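Beta sliding clamp (PDB 6DJ8) probably encircles DNA as a ring-shaped head-to-tail homodimer and tethers DNA polymerases and other proteins to it, so conferring processivity. Local coordinates at residues K91-Y96 against D125-P130; K98-F103 against E111-L116; Y149-E154 against V210-D215; S301-L306 against M388-G393; A340-A345 against F367-V372. All blocks are in the same frame, centred on the assembly; numbering follows the deposited sequence.

Along the chain interactions 1 and 2 come first, then 3, then 4 and 5. Interactions 1 and 2, with centres about 8 Å apart, lie in the N-terminal domain and share one sheet, in which strands 109-114 and 126-130 are neighbours; interaction 2 falls between the two segments of interaction 1. In the C-terminal domain, interactions 4 and 5 have centres about 11 Å apart, each with one segment on the adjacent strands 303-308 and 342-347, and interaction 5 falls between the segments of interaction 4. Interaction 3 stands about 39 to 46 Å from the others, centre to centre. One end of the chain thus serves the dimer interface, the other the bound peptide's site.

Interaction 1. Residues K91-Y96 against D125-P130; sequences KAFNFY and DHLKEP
The ring of Phe-93 is held between two side chains: Tyr-96 CE2 lies over the centre of one face, and Leu-127 covers the opposite face. The leucine contact is CH-pi, with Leu-127 CG 3.8 Å from the centroid of the Phe-93 ring and 18° off its normal. At the edge of the same ring are Asp-125 C and His-126 N, so the aromatic tip meets strand 126-130 at its start. This is the end of helix 83-92, continued by a type I turn from Phe-93 to Tyr-96, packed against the outermost strand of the sheet within this chain; His-126 to Lys-128 pair with a strand of the second subunit, and the sheet runs on across the head-to-tail dimer interface. Phe-95, with CG in the crowded position between the backbone N and carbonyl carbon (chi1 63°), brings its ring edge to the aspartate, where Phe-95 CZ is 3.3 Å from Asp-125 OD2. The other carboxylate oxygen, Asp-125 OD1, takes a hydrogen bond from the backbone N of Phe-329 of the second subunit. Beside the helix end, Ala-92 CB meets Leu-127 CD1 at 4.2 Å. A water bridges the segments, 3.1 Å from Tyr-96 OH and donating to Asp-125 O at 2.8 Å.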
# COMPACT_ATOMS: atom_id res chain seq x y z
N LYS A 91 0.15 19.92 -4.85
CA LYS A 91 -0.20 18.75 -5.65
C LYS A 91 -1.43 19.03 -6.50
O LYS A 91 -1.52 18.62 -7.67
CB LYS A 91 -0.47 17.54 -4.75
CG LYS A 91 0.77 16.70 -4.45
CD LYS A 91 0.48 15.41 -3.67
CE LYS A 91 -0.10 14.27 -4.55
NZ LYS A 91 -1.45 14.49 -5.13
N ALA A 92 -2.41 19.73 -5.92
CA ALA A 92 -3.63 20.03 -6.66
C ALA A 92 -3.30 20.80 -7.93
O ALA A 92 -3.93 20.59 -8.97
CB ALA A 92 -4.59 20.82 -5.77
N PHE A 93 -2.27 21.65 -7.89
CA PHE A 93 -1.88 22.48 -9.02
C PHE A 93 -0.64 21.95 -9.75
O PHE A 93 0.02 22.70 -10.47
CB PHE A 93 -1.66 23.92 -8.54
CG PHE A 93 -2.93 24.78 -8.61
CD1 PHE A 93 -4.17 24.20 -8.86
CD2 PHE A 93 -2.87 26.16 -8.43
CE1 PHE A 93 -5.33 24.98 -8.94
CE2 PHE A 93 -4.03 26.95 -8.51
CZ PHE A 93 -5.27 26.36 -8.77
N ASN A 94 -0.33 20.65 -9.63
CA ASN A 94 0.86 20.14 -10.31
C ASN A 94 0.78 20.24 -11.84
O ASN A 94 1.81 20.08 -12.50
CB ASN A 94 1.13 18.70 -9.88
CG ASN A 94 0.03 17.76 -10.23
OD1 ASN A 94 -0.44 17.73 -11.35
ND2 ASN A 94 -0.45 17.02 -9.24
N PHE A 95 -0.40 20.50 -12.43
CA PHE A 95 -0.41 20.62 -13.89
C PHE A 95 0.04 22.00 -14.36
O PHE A 95 0.11 22.23 -15.57
CB PHE A 95 -1.79 20.25 -14.48
CG PHE A 95 -2.93 21.14 -14.06
CD1 PHE A 95 -3.43 21.08 -12.77
CD2 PHE A 95 -3.52 22.01 -14.96
CE1 PHE A 95 -4.50 21.89 -12.38
CE2 PHE A 95 -4.59 22.82 -14.57
CZ PHE A 95 -5.08 22.75 -13.28
N TYR A 96 0.37 22.91 -13.45
CA TYR A 96 1.02 24.17 -13.81
C TYR A 96 2.52 24.05 -13.64
O TYR A 96 3.00 23.52 -12.63
CB TYR A 96 0.53 25.33 -12.93
CG TYR A 96 -0.90 25.71 -13.16
CD1 TYR A 96 -1.33 26.21 -14.39
CD2 TYR A 96 -1.83 25.58 -12.15
CE1 TYR A 96 -2.65 26.58 -14.59
CE2 TYR A 96 -3.15 25.94 -12.34
CZ TYR A 96 -3.55 26.43 -13.56
OH TYR A 96 -4.85 26.77 -13.72
N ASP A 125 -8.70 28.61 -12.29
CA ASP A 125 -8.58 27.74 -11.13
C ASP A 125 -7.93 28.49 -9.98
O ASP A 125 -7.02 29.31 -10.17
CB ASP A 125 -7.77 26.48 -11.47
CG ASP A 125 -8.36 25.70 -12.64
OD1 ASP A 125 -9.56 25.88 -12.94
OD2 ASP A 125 -7.62 24.91 -13.26
N HIS A 126 -8.39 28.22 -8.76
CA HIS A 126 -8.01 29.01 -7.61
C HIS A 126 -8.12 28.18 -6.35
O HIS A 126 -9.09 27.43 -6.18
CB HIS A 126 -8.90 30.26 -7.51
CG HIS A 126 -8.41 31.28 -6.52
ND1 HIS A 126 -7.56 32.31 -6.86
CD2 HIS A 126 -8.67 31.43 -5.20
CE1 HIS A 126 -7.32 33.05 -5.80
NE2 HIS A 126 -7.98 32.54 -4.78
N LEU A 127 -7.13 28.31 -5.47
CA LEU A 127 -7.12 27.65 -4.17
C LEU A 127 -6.98 28.70 -3.08
O LEU A 127 -6.30 29.71 -3.25
CB LEU A 127 -5.95 26.67 -4.05
CG LEU A 127 -5.62 25.76 -5.24
CD1 LEU A 127 -4.34 24.95 -4.96
CD2 LEU A 127 -6.80 24.81 -5.55
N LYS A 128 -7.63 28.45 -1.95
CA LYS A 128 -7.50 29.32 -0.78
C LYS A 128 -7.09 28.45 0.39
O LYS A 128 -7.85 27.55 0.79
CB LYS A 128 -8.80 30.07 -0.47
CG LYS A 128 -9.21 31.07 -1.53
CD LYS A 128 -10.36 31.97 -1.04
CE LYS A 128 -10.76 32.98 -2.11
NZ LYS A 128 -12.02 33.74 -1.76
N GLU A 129 -5.91 28.73 0.95
CA GLU A 129 -5.37 27.94 2.06
C GLU A 129 -5.25 28.82 3.29
O GLU A 129 -4.45 29.78 3.30
CB GLU A 129 -4.00 27.36 1.69
CG GLU A 129 -4.05 26.26 0.62
CD GLU A 129 -4.67 24.96 1.14
OE1 GLU A 129 -4.91 24.84 2.37
OE2 GLU A 129 -4.89 24.03 0.32
N PRO A 130 -6.01 28.54 4.34
CA PRO A 130 -5.90 29.35 5.55
C PRO A 130 -4.54 29.18 6.20
O PRO A 130 -3.89 28.14 6.07
CB PRO A 130 -7.03 28.83 6.46
CG PRO A 130 -7.55 27.57 5.79
CD PRO A 130 -7.26 27.77 4.33
O HOH W 1 -4.91 29.28 -11.96

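Interaction 2. Residues K98-F103 against E111-L116; sequences KIKIVF and EIMGEL
Strands 98-103 and 111-114 run antiparallel, their directions 157° apart, and Lys-100 with Met-113 and Val-102 with Glu-111 form hydrogen-bonded pairs, each with two reciprocal N-H to O bonds, the shortest being Val-102 N to Glu-111 O and Glu-111 N to Val-102 O, both 2.7 Å and in the carbonyl planes. Ile-101 and Ile-112 lie side by side on one face of the sheet, with Ile-101 CG1 4.1 Å from Ile-112 CG2. The same Ile-112 CG2 meets Ile-99 CD1 at 4.2 Å, and these three isoleucines pack against helix 83-92. On the other face Met-113, with CG in the crowded position (chi1 59°) and a chain bent further on, swings its methyl across to Val-102, where Met-113 CE is 3.9 Å from Val-102 CG2. Lys-100 is extended, with CG anti to the backbone N (chi1 -177°). Its aliphatic part crosses Glu-115 obliquely, Lys-100 CD lying 3.3 Å from Glu-115 OE1. The charged atoms themselves do not touch; Lys-100 makes a cation-pi contact with Phe-14. Glu-115 is the centre of an inverse gamma turn beyond Gly-114, and its bond to the facing strand is less regular: Glu-115 N is 3.0 Å from Lys-98 O and stands above the carbonyl plane. Glu-111 OE1 is hydrogen-bonded to His-126 NE2 of the next strand. One apolar face turned to a helix and one mixed face turned away characterise this beta hairpin within the antiparallel sheet of the N-terminal domain.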
# COMPACT_ATOMS: atom_id res chain seq x y z
N LYS A 98 4.50 26.63 -13.22
CA LYS A 98 4.78 27.63 -12.19
C LYS A 98 3.48 28.06 -11.52
O LYS A 98 2.43 28.14 -12.17
CB LYS A 98 5.44 28.87 -12.80
CG LYS A 98 6.76 28.58 -13.49
CD LYS A 98 7.47 29.85 -13.92
CE LYS A 98 8.88 29.52 -14.41
NZ LYS A 98 9.66 30.72 -14.85
N ILE A 99 3.56 28.38 -10.23
CA ILE A 99 2.38 28.91 -9.54
C ILE A 99 2.72 30.24 -8.88
O ILE A 99 3.87 30.52 -8.53
CB ILE A 99 1.82 27.92 -8.50
CG1 ILE A 99 2.94 27.40 -7.58
CG2 ILE A 99 1.12 26.76 -9.18
CD1 ILE A 99 2.40 26.63 -6.41
N LYS A 100 1.69 31.07 -8.72
CA LYS A 100 1.79 32.33 -8.01
C LYS A 100 1.08 32.14 -6.68
O LYS A 100 -0.09 31.75 -6.64
CB LYS A 100 1.15 33.47 -8.83
CG LYS A 100 1.27 34.86 -8.19
CD LYS A 100 0.79 35.97 -9.17
CE LYS A 100 0.95 37.37 -8.57
NZ LYS A 100 0.33 38.45 -9.41
N ILE A 101 1.79 32.39 -5.59
CA ILE A 101 1.25 32.22 -4.25
C ILE A 101 1.14 33.61 -3.63
O ILE A 101 2.15 34.30 -3.47
CB ILE A 101 2.13 31.29 -3.41
CG1 ILE A 101 2.14 29.89 -4.08
CG2 ILE A 101 1.64 31.24 -1.99
CD1 ILE A 101 3.07 28.86 -3.41
N VAL A 102 -0.08 34.00 -3.27
CA VAL A 102 -0.38 35.34 -2.77
C VAL A 102 -0.73 35.20 -1.30
O VAL A 102 -1.52 34.32 -0.93
CB VAL A 102 -1.54 35.99 -3.55
CG1 VAL A 102 -1.86 37.36 -2.97
CG2 VAL A 102 -1.21 36.08 -5.03
N PHE A 103 -0.14 36.04 -0.46
CA PHE A 103 -0.46 36.01 0.96
C PHE A 103 -1.46 37.11 1.23
O PHE A 103 -1.17 38.29 1.02
CB PHE A 103 0.78 36.16 1.84
CG PHE A 103 0.47 36.18 3.31
CD1 PHE A 103 -0.48 35.33 3.84
CD2 PHE A 103 1.19 36.99 4.18
CE1 PHE A 103 -0.76 35.33 5.19
CE2 PHE A 103 0.92 36.99 5.53
CZ PHE A 103 -0.06 36.16 6.04
N GLU A 111 -3.61 32.59 -1.30
CA GLU A 111 -4.41 32.46 -2.50
C GLU A 111 -3.44 32.00 -3.58
O GLU A 111 -2.41 32.65 -3.81
CB GLU A 111 -5.07 33.78 -2.88
CG GLU A 111 -5.62 34.54 -1.68
CD GLU A 111 -7.12 34.62 -1.67
OE1 GLU A 111 -7.76 34.06 -2.59
OE2 GLU A 111 -7.68 35.25 -0.74
N ILE A 112 -3.76 30.89 -4.23
CA ILE A 112 -2.85 30.25 -5.16
C ILE A 112 -3.53 30.17 -6.51
O ILE A 112 -4.71 29.79 -6.61
CB ILE A 112 -2.42 28.86 -4.66
CG1 ILE A 112 -1.95 28.96 -3.21
CG2 ILE A 112 -1.37 28.27 -5.56
CD1 ILE A 112 -1.32 27.67 -2.64
N MET A 113 -2.79 30.53 -7.55
CA MET A 113 -3.29 30.48 -8.91
C MET A 113 -2.13 30.03 -9.77
O MET A 113 -0.96 30.14 -9.38
CB MET A 113 -3.83 31.85 -9.35
CG MET A 113 -2.78 32.97 -9.29
SD MET A 113 -3.40 34.52 -8.57
CE MET A 113 -3.87 33.94 -6.94
N GLY A 114 -2.44 29.50 -10.94
CA GLY A 114 -1.38 29.16 -11.88
C GLY A 114 -0.75 30.44 -12.38
O GLY A 114 -1.45 31.42 -12.65
N GLU A 115 0.58 30.47 -12.42
CA GLU A 115 1.29 31.61 -13.00
C GLU A 115 1.42 31.29 -14.48
O GLU A 115 2.41 30.71 -14.93
CB GLU A 115 2.64 31.87 -12.33
CG GLU A 115 3.39 33.07 -12.93
CD GLU A 115 2.56 34.36 -12.98
OE1 GLU A 115 1.72 34.60 -12.08
OE2 GLU A 115 2.75 35.15 -13.93
N LEU A 116 0.38 31.63 -15.22
CA LEU A 116 0.38 31.41 -16.66
C LEU A 116 1.28 32.44 -17.33
O LEU A 116 1.75 33.40 -16.71
CB LEU A 116 -1.05 31.50 -17.18
CG LEU A 116 -1.99 30.74 -16.25
CD1 LEU A 116 -3.41 31.29 -16.30
CD2 LEU A 116 -1.97 29.27 -16.61
O HOH W 2 3.13 27.67 -15.43

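Interaction 3. Residues Y149-E154 against V210-D215; sequences YTFGIE and VIVEED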
# COMPACT_ATOMS: atom_id res chain seq x y z
N TYR A 149 31.31 25.36 17.29
CA TYR A 149 31.54 24.00 16.84
C TYR A 149 32.87 23.45 17.35
O TYR A 149 33.90 24.13 17.29
CB TYR A 149 31.48 23.94 15.31
CG TYR A 149 30.12 24.34 14.81
CD1 TYR A 149 28.97 23.84 15.41
CD2 TYR A 149 29.97 25.25 13.76
CE1 TYR A 149 27.71 24.21 14.98
CE2 TYR A 149 28.70 25.62 13.32
CZ TYR A 149 27.58 25.10 13.93
OH TYR A 149 26.32 25.45 13.51
N THR A 150 32.83 22.23 17.88
CA THR A 150 34.02 21.59 18.42
C THR A 150 34.72 20.74 17.36
O THR A 150 35.95 20.57 17.42
CB THR A 150 33.65 20.76 19.66
OG1 THR A 150 33.71 21.60 20.82
CG2 THR A 150 34.58 19.55 19.85
N PHE A 151 33.99 20.24 16.37
CA PHE A 151 34.60 19.39 15.37
C PHE A 151 33.68 19.33 14.16
O PHE A 151 32.45 19.36 14.30
CB PHE A 151 34.90 18.02 15.99
CG PHE A 151 34.61 16.83 15.12
CD1 PHE A 151 35.37 16.57 13.99
CD2 PHE A 151 33.63 15.93 15.47
CE1 PHE A 151 35.10 15.46 13.20
CE2 PHE A 151 33.36 14.81 14.69
CZ PHE A 151 34.10 14.58 13.55
N GLY A 152 34.27 19.32 12.97
CA GLY A 152 33.52 19.23 11.73
C GLY A 152 34.28 18.44 10.69
O GLY A 152 35.52 18.43 10.68
N ILE A 153 33.54 17.77 9.81
CA ILE A 153 34.11 17.06 8.67
C ILE A 153 33.27 17.35 7.44
O ILE A 153 32.11 17.77 7.53
CB ILE A 153 34.17 15.53 8.85
CG1 ILE A 153 32.80 15.01 9.28
CG2 ILE A 153 35.25 15.15 9.85
CD1 ILE A 153 32.67 13.52 9.13
N GLU A 154 33.87 17.14 6.27
CA GLU A 154 33.16 17.22 5.00
C GLU A 154 33.43 15.92 4.26
O GLU A 154 34.59 15.57 4.03
CB GLU A 154 33.62 18.46 4.18
CG GLU A 154 32.88 18.66 2.86
CD GLU A 154 33.10 20.04 2.23
OE1 GLU A 154 33.99 20.79 2.68
OE2 GLU A 154 32.35 20.38 1.29
N VAL A 210 37.99 8.77 7.56
CA VAL A 210 38.20 10.17 7.93
C VAL A 210 39.04 10.23 9.20
O VAL A 210 38.71 9.59 10.21
CB VAL A 210 36.86 10.89 8.11
CG1 VAL A 210 37.08 12.36 8.41
CG2 VAL A 210 35.98 10.72 6.87
N ILE A 211 40.13 10.99 9.16
CA ILE A 211 41.00 11.17 10.32
C ILE A 211 40.57 12.44 11.04
O ILE A 211 40.42 13.50 10.43
CB ILE A 211 42.47 11.25 9.90
CG1 ILE A 211 43.01 9.85 9.60
CG2 ILE A 211 43.30 11.94 10.99
CD1 ILE A 211 43.33 9.63 8.13
N VAL A 212 40.35 12.32 12.35
CA VAL A 212 39.88 13.42 13.17
C VAL A 212 40.87 13.59 14.33
O VAL A 212 41.10 12.64 15.09
CB VAL A 212 38.45 13.18 13.69
CG1 VAL A 212 38.00 14.35 14.53
CG2 VAL A 212 37.49 12.95 12.53
N GLU A 213 41.47 14.78 14.43
CA GLU A 213 42.42 15.03 15.51
C GLU A 213 41.71 15.30 16.83
O GLU A 213 42.23 14.95 17.89
CB GLU A 213 43.34 16.19 15.13
CG GLU A 213 44.05 16.02 13.77
CD GLU A 213 45.05 14.87 13.74
OE1 GLU A 213 45.45 14.37 14.81
OE2 GLU A 213 45.45 14.46 12.62
N GLU A 214 40.53 15.92 16.78
CA GLU A 214 39.83 16.28 18.00
C GLU A 214 39.26 15.03 18.69
O GLU A 214 39.29 13.92 18.15
CB GLU A 214 38.72 17.28 17.70
CG GLU A 214 39.18 18.55 16.98
CD GLU A 214 39.32 18.38 15.47
OE1 GLU A 214 39.48 17.24 14.99
OE2 GLU A 214 39.29 19.41 14.75
N ASP A 215 38.76 15.23 19.90
CA ASP A 215 38.05 14.17 20.61
C ASP A 215 36.65 14.04 20.03
O ASP A 215 36.01 15.03 19.66
CB ASP A 215 37.97 14.47 22.11
CG ASP A 215 39.34 14.68 22.75
OD1 ASP A 215 40.32 14.04 22.31
OD2 ASP A 215 39.43 15.48 23.70
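A classic beta bulge lies at Thr-150 and Phe-151, which both face Phe-242 of strand 237-242. Phe-151 of the bulge and Ile-153 beyond it meet Val-210, at the end of strand 202-211, and Val-212 just after it. Strands 151-156 and 202-211 belong to different antiparallel sheets, so the contact joins an outermost strand of one sheet to the end of an inner strand of the other; the touching parts run 170° apart. Phe-151 makes the largest contribution. Its first torsion, 139°, is far from any staggered value and turns the ring across Val-212 at about a right angle. Both valine methyls press on one ring atom, with Phe-151 CE1 3.4 Å from Val-212 CG1 and 3.5 Å from Val-212 CG2. The ring also lies almost parallel to that of Phe-242. Ile-153 holds CG1 in the crowded position (chi1 51°), leaving CG2 to do the touching: Ile-153 CG2 is 3.6 Å from Val-210 CG1 and 4.1 Å from Val-212 CG2. The aliphatic part of Glu-214 approaches the bulge, Glu-214 CG lying 3.8 Å from Thr-150 O. Backbone bonds tie Ile-153 to Ile-240 and Val-210 to Leu-193, each in its own sheet. Between these two segments the contact therefore rests on apolar methyl and ring surfaces.

Interaction 4. Residues S301-L306 against M388-G393; sequences SRKLVL and MPMSLG
Lys-303 is stretched to its full length, CG anti to the backbone N (chi1 -178°) and every later torsion extended, which carries the ammonium group to the C-terminal tail. There Lys-303 NZ donates a very short hydrogen bond of 2.5 Å to Leu-392 O, in the carbonyl plane and on a lone pair. Met-390 comes to the root of the same lysine from the other segment. Its CG is anti to the carbonyl carbon, and a bend at chi3 (59°) folds the methyl in, so that Met-390 CE is 3.8 Å from Lys-303 CB. The same Met-390 CE lies 3.8 Å from Ser-301 O. Ser-301 forms an ST turn before strand 303-308, its OG, also bonded to Asp-299, accepting from the backbone N of Lys-303. The contact thus ties a strand of the C-terminal domain to the tail of the chain, whose Met-390 and Ser-391 also touch modified side chains of the bound peptide; Ser-391 bonds to it through the backbone. Leu-392 holds CG anti to its N (chi1 -169°) and crosses Val-305 at about a right angle, with Leu-392 CD1 4.0 Å from Val-305 CG2. On the lysine side, Leu-392 CD1 is 4.1 Å from Lys-303 CE.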
# COMPACT_ATOMS: atom_id res chain seq x y z
N SER A 301 7.55 -14.72 17.56
CA SER A 301 8.81 -14.60 18.29
C SER A 301 9.99 -14.36 17.36
O SER A 301 11.07 -14.01 17.83
CB SER A 301 9.05 -15.86 19.13
OG SER A 301 9.45 -16.94 18.31
N ARG A 302 9.82 -14.55 16.05
CA ARG A 302 10.86 -14.40 15.03
C ARG A 302 11.94 -15.48 15.14
O ARG A 302 12.96 -15.40 14.45
CB ARG A 302 11.51 -13.01 15.03
CG ARG A 302 10.52 -11.83 15.15
CD ARG A 302 9.31 -11.98 14.21
NE ARG A 302 9.64 -11.82 12.79
CZ ARG A 302 9.15 -12.58 11.81
NH1 ARG A 302 9.49 -12.34 10.54
NH2 ARG A 302 8.33 -13.59 12.09
N LYS A 303 11.71 -16.53 15.94
CA LYS A 303 12.77 -17.50 16.23
C LYS A 303 13.01 -18.38 15.01
O LYS A 303 12.17 -19.21 14.65
CB LYS A 303 12.41 -18.37 17.44
CG LYS A 303 13.52 -19.39 17.81
CD LYS A 303 13.24 -20.12 19.12
CE LYS A 303 14.15 -21.34 19.26
NZ LYS A 303 13.83 -22.24 20.42
N LEU A 304 14.15 -18.18 14.37
CA LEU A 304 14.60 -19.01 13.27
C LEU A 304 15.73 -19.91 13.77
O LEU A 304 16.65 -19.43 14.41
CB LEU A 304 15.10 -18.12 12.13
CG LEU A 304 15.83 -18.81 10.99
CD1 LEU A 304 14.83 -19.67 10.21
CD2 LEU A 304 16.47 -17.75 10.10
N VAL A 305 15.65 -21.22 13.50
CA VAL A 305 16.69 -22.15 13.94
C VAL A 305 17.62 -22.45 12.77
O VAL A 305 17.18 -22.96 11.72
CB VAL A 305 16.11 -23.45 14.51
CG1 VAL A 305 17.26 -24.44 14.83
CG2 VAL A 305 15.29 -23.16 15.75
N LEU A 306 18.91 -22.13 12.95
CA LEU A 306 19.94 -22.33 11.94
C LEU A 306 20.80 -23.51 12.33
O LEU A 306 21.21 -23.63 13.48
CB LEU A 306 20.85 -21.10 11.81
CG LEU A 306 20.23 -19.77 11.44
CD1 LEU A 306 21.29 -18.68 11.40
CD2 LEU A 306 19.53 -19.92 10.10
N MET A 388 23.06 -11.06 18.41
CA MET A 388 23.09 -12.01 19.51
C MET A 388 22.11 -13.14 19.21
O MET A 388 20.98 -12.88 18.77
CB MET A 388 22.76 -11.33 20.84
CG MET A 388 23.09 -12.18 22.07
SD MET A 388 24.85 -12.50 22.30
CE MET A 388 24.88 -13.44 23.83
N PRO A 389 22.50 -14.40 19.38
CA PRO A 389 21.55 -15.49 19.16
C PRO A 389 20.47 -15.48 20.23
O PRO A 389 20.64 -14.95 21.33
CB PRO A 389 22.42 -16.76 19.26
CG PRO A 389 23.58 -16.36 20.12
CD PRO A 389 23.83 -14.92 19.72
N MET A 390 19.34 -16.09 19.87
CA MET A 390 18.28 -16.35 20.83
C MET A 390 18.53 -17.69 21.52
O MET A 390 19.20 -18.57 20.97
CB MET A 390 16.93 -16.37 20.11
CG MET A 390 16.53 -15.02 19.52
SD MET A 390 15.02 -15.09 18.54
CE MET A 390 13.85 -15.69 19.76
N SER A 391 18.01 -17.85 22.73
CA SER A 391 18.17 -19.10 23.51
C SER A 391 17.48 -20.23 22.77
O SER A 391 16.31 -20.12 22.47
CB SER A 391 17.62 -18.98 24.87
OG SER A 391 18.29 -17.96 25.56
N LEU A 392 18.18 -21.33 22.57
CA LEU A 392 17.66 -22.38 21.71
C LEU A 392 16.58 -23.19 22.41
O LEU A 392 15.49 -23.38 21.86
CB LEU A 392 18.80 -23.27 21.20
CG LEU A 392 18.42 -24.24 20.09
CD1 LEU A 392 17.53 -23.58 19.06
CD2 LEU A 392 19.69 -24.75 19.45
N GLY A 393 16.86 -23.66 23.62
CA GLY A 393 15.89 -24.44 24.38
C GLY A 393 15.97 -25.94 24.15
O GLY A 393 15.74 -26.75 25.06
OXT GLY A 393 16.29 -26.40 23.05

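Interaction 5. Residues A340-A345 against F367-V372; sequences ADEVMA and FNSGNV
Met-344 and Phe-367 reach toward each other tip to tip, the methionine methyl coming down over the ring in a Met-aromatic contact that links two sheets within the C-terminal part of the chain. Strand 342-347 belongs to the four-stranded sheet, and Phe-367 ends strand 362-367 of the nine-stranded one, which runs on into the central domain. Met-344 CE stands 3.5 Å from the centroid of the Phe-367 ring and 11° off its normal. The sulfur lies behind the methyl, with Met-344 SD 5.0 Å from the same centroid, so the closest approach is CH-pi. Both side chains hold CG in the crowded position between backbone N and carbonyl carbon, and Met-344 bends at chi3 to bring the methyl over the ring. Glu-342 reaches the ring at the edge, near its plane: Glu-342 CG is 3.5 Å from Phe-367 CE2. Bent at chi2, the glutamate turns its carboxylate away from the ring, their planes 54° apart, toward the type II turn from Asn-368 to Asn-371. Gly-370 takes the positive phi of that turn, closed by Asn-371 N donating to Asn-368 O at 2.7 Å. Asn-371, the last residue of the turn, and Val-372 after it pack on the bound peptide. Ser-369 holds OG anti to its backbone N, and Ser-369 OG donates to Glu-342 OE1 at 2.7 Å, meeting it from above the carboxylate plane, 29° out of it.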
# COMPACT_ATOMS: atom_id res chain seq x y z
N ALA A 340 32.56 -26.52 13.53
CA ALA A 340 31.88 -27.64 14.16
C ALA A 340 30.39 -27.60 13.84
O ALA A 340 29.87 -26.59 13.38
CB ALA A 340 32.09 -27.61 15.67
N ASP A 341 29.71 -28.72 14.07
CA ASP A 341 28.26 -28.74 13.91
C ASP A 341 27.63 -27.84 14.96
O ASP A 341 27.80 -28.05 16.16
CB ASP A 341 27.72 -30.17 14.03
CG ASP A 341 27.96 -30.98 12.77
OD1 ASP A 341 28.58 -30.44 11.83
OD2 ASP A 341 27.53 -32.15 12.72
N GLU A 342 26.89 -26.82 14.51
CA GLU A 342 26.37 -25.80 15.40
C GLU A 342 24.92 -25.52 15.07
O GLU A 342 24.58 -25.25 13.92
CB GLU A 342 27.18 -24.50 15.29
CG GLU A 342 28.61 -24.62 15.80
CD GLU A 342 28.68 -24.84 17.30
OE1 GLU A 342 27.96 -24.14 18.05
OE2 GLU A 342 29.45 -25.72 17.73
N VAL A 343 24.06 -25.60 16.09
CA VAL A 343 22.65 -25.27 15.98
C VAL A 343 22.41 -24.04 16.84
O VAL A 343 22.87 -23.97 17.98
CB VAL A 343 21.75 -26.43 16.43
CG1 VAL A 343 20.29 -26.06 16.20
CG2 VAL A 343 22.12 -27.72 15.69
N MET A 344 21.71 -23.06 16.26
CA MET A 344 21.44 -21.82 17.02
C MET A 344 20.13 -21.19 16.54
O MET A 344 19.73 -21.43 15.43
CB MET A 344 22.55 -20.81 16.78
CG MET A 344 22.62 -20.41 15.36
SD MET A 344 23.73 -19.07 15.08
CE MET A 344 25.27 -19.85 15.52
N ALA A 345 19.52 -20.42 17.42
CA ALA A 345 18.32 -19.68 17.10
C ALA A 345 18.67 -18.21 16.94
O ALA A 345 19.53 -17.69 17.67
CB ALA A 345 17.25 -19.86 18.18
N PHE A 367 31.12 -17.04 13.91
CA PHE A 367 30.68 -17.06 15.30
C PHE A 367 31.53 -18.04 16.08
O PHE A 367 32.06 -19.01 15.54
CB PHE A 367 29.22 -17.46 15.44
CG PHE A 367 28.91 -18.81 14.89
CD1 PHE A 367 28.66 -19.00 13.54
CD2 PHE A 367 28.87 -19.92 15.74
CE1 PHE A 367 28.36 -20.27 13.04
CE2 PHE A 367 28.58 -21.19 15.25
CZ PHE A 367 28.33 -21.36 13.90
N ASN A 368 31.63 -17.78 17.38
CA ASN A 368 32.05 -18.78 18.34
C ASN A 368 30.80 -19.43 18.93
O ASN A 368 29.77 -18.76 19.09
CB ASN A 368 32.89 -18.15 19.44
CG ASN A 368 34.27 -17.76 18.95
OD1 ASN A 368 34.93 -18.55 18.27
ND2 ASN A 368 34.71 -16.56 19.29
N SER A 369 30.89 -20.73 19.19
CA SER A 369 29.73 -21.50 19.65
C SER A 369 29.02 -20.78 20.79
O SER A 369 29.66 -20.35 21.76
CB SER A 369 30.18 -22.90 20.08
OG SER A 369 29.07 -23.71 20.42
N GLY A 370 27.72 -20.63 20.66
CA GLY A 370 26.91 -19.98 21.70
C GLY A 370 27.27 -18.53 21.86
O GLY A 370 26.93 -17.97 22.89
N ASN A 371 27.95 -17.95 20.88
CA ASN A 371 28.25 -16.51 21.03
C ASN A 371 27.68 -15.69 19.87
O ASN A 371 27.06 -16.27 18.99
CB ASN A 371 29.72 -16.24 21.34
CG ASN A 371 29.83 -15.64 22.72
OD1 ASN A 371 29.65 -14.44 22.89
ND2 ASN A 371 30.03 -16.49 23.71
N VAL A 372 27.95 -14.39 19.88
CA VAL A 372 27.46 -13.44 18.90
C VAL A 372 27.79 -13.91 17.49
O VAL A 372 28.90 -14.38 17.21
CB VAL A 372 28.06 -12.06 19.20
CG1 VAL A 372 29.57 -12.09 19.04
CG2 VAL A 372 27.48 -11.03 18.32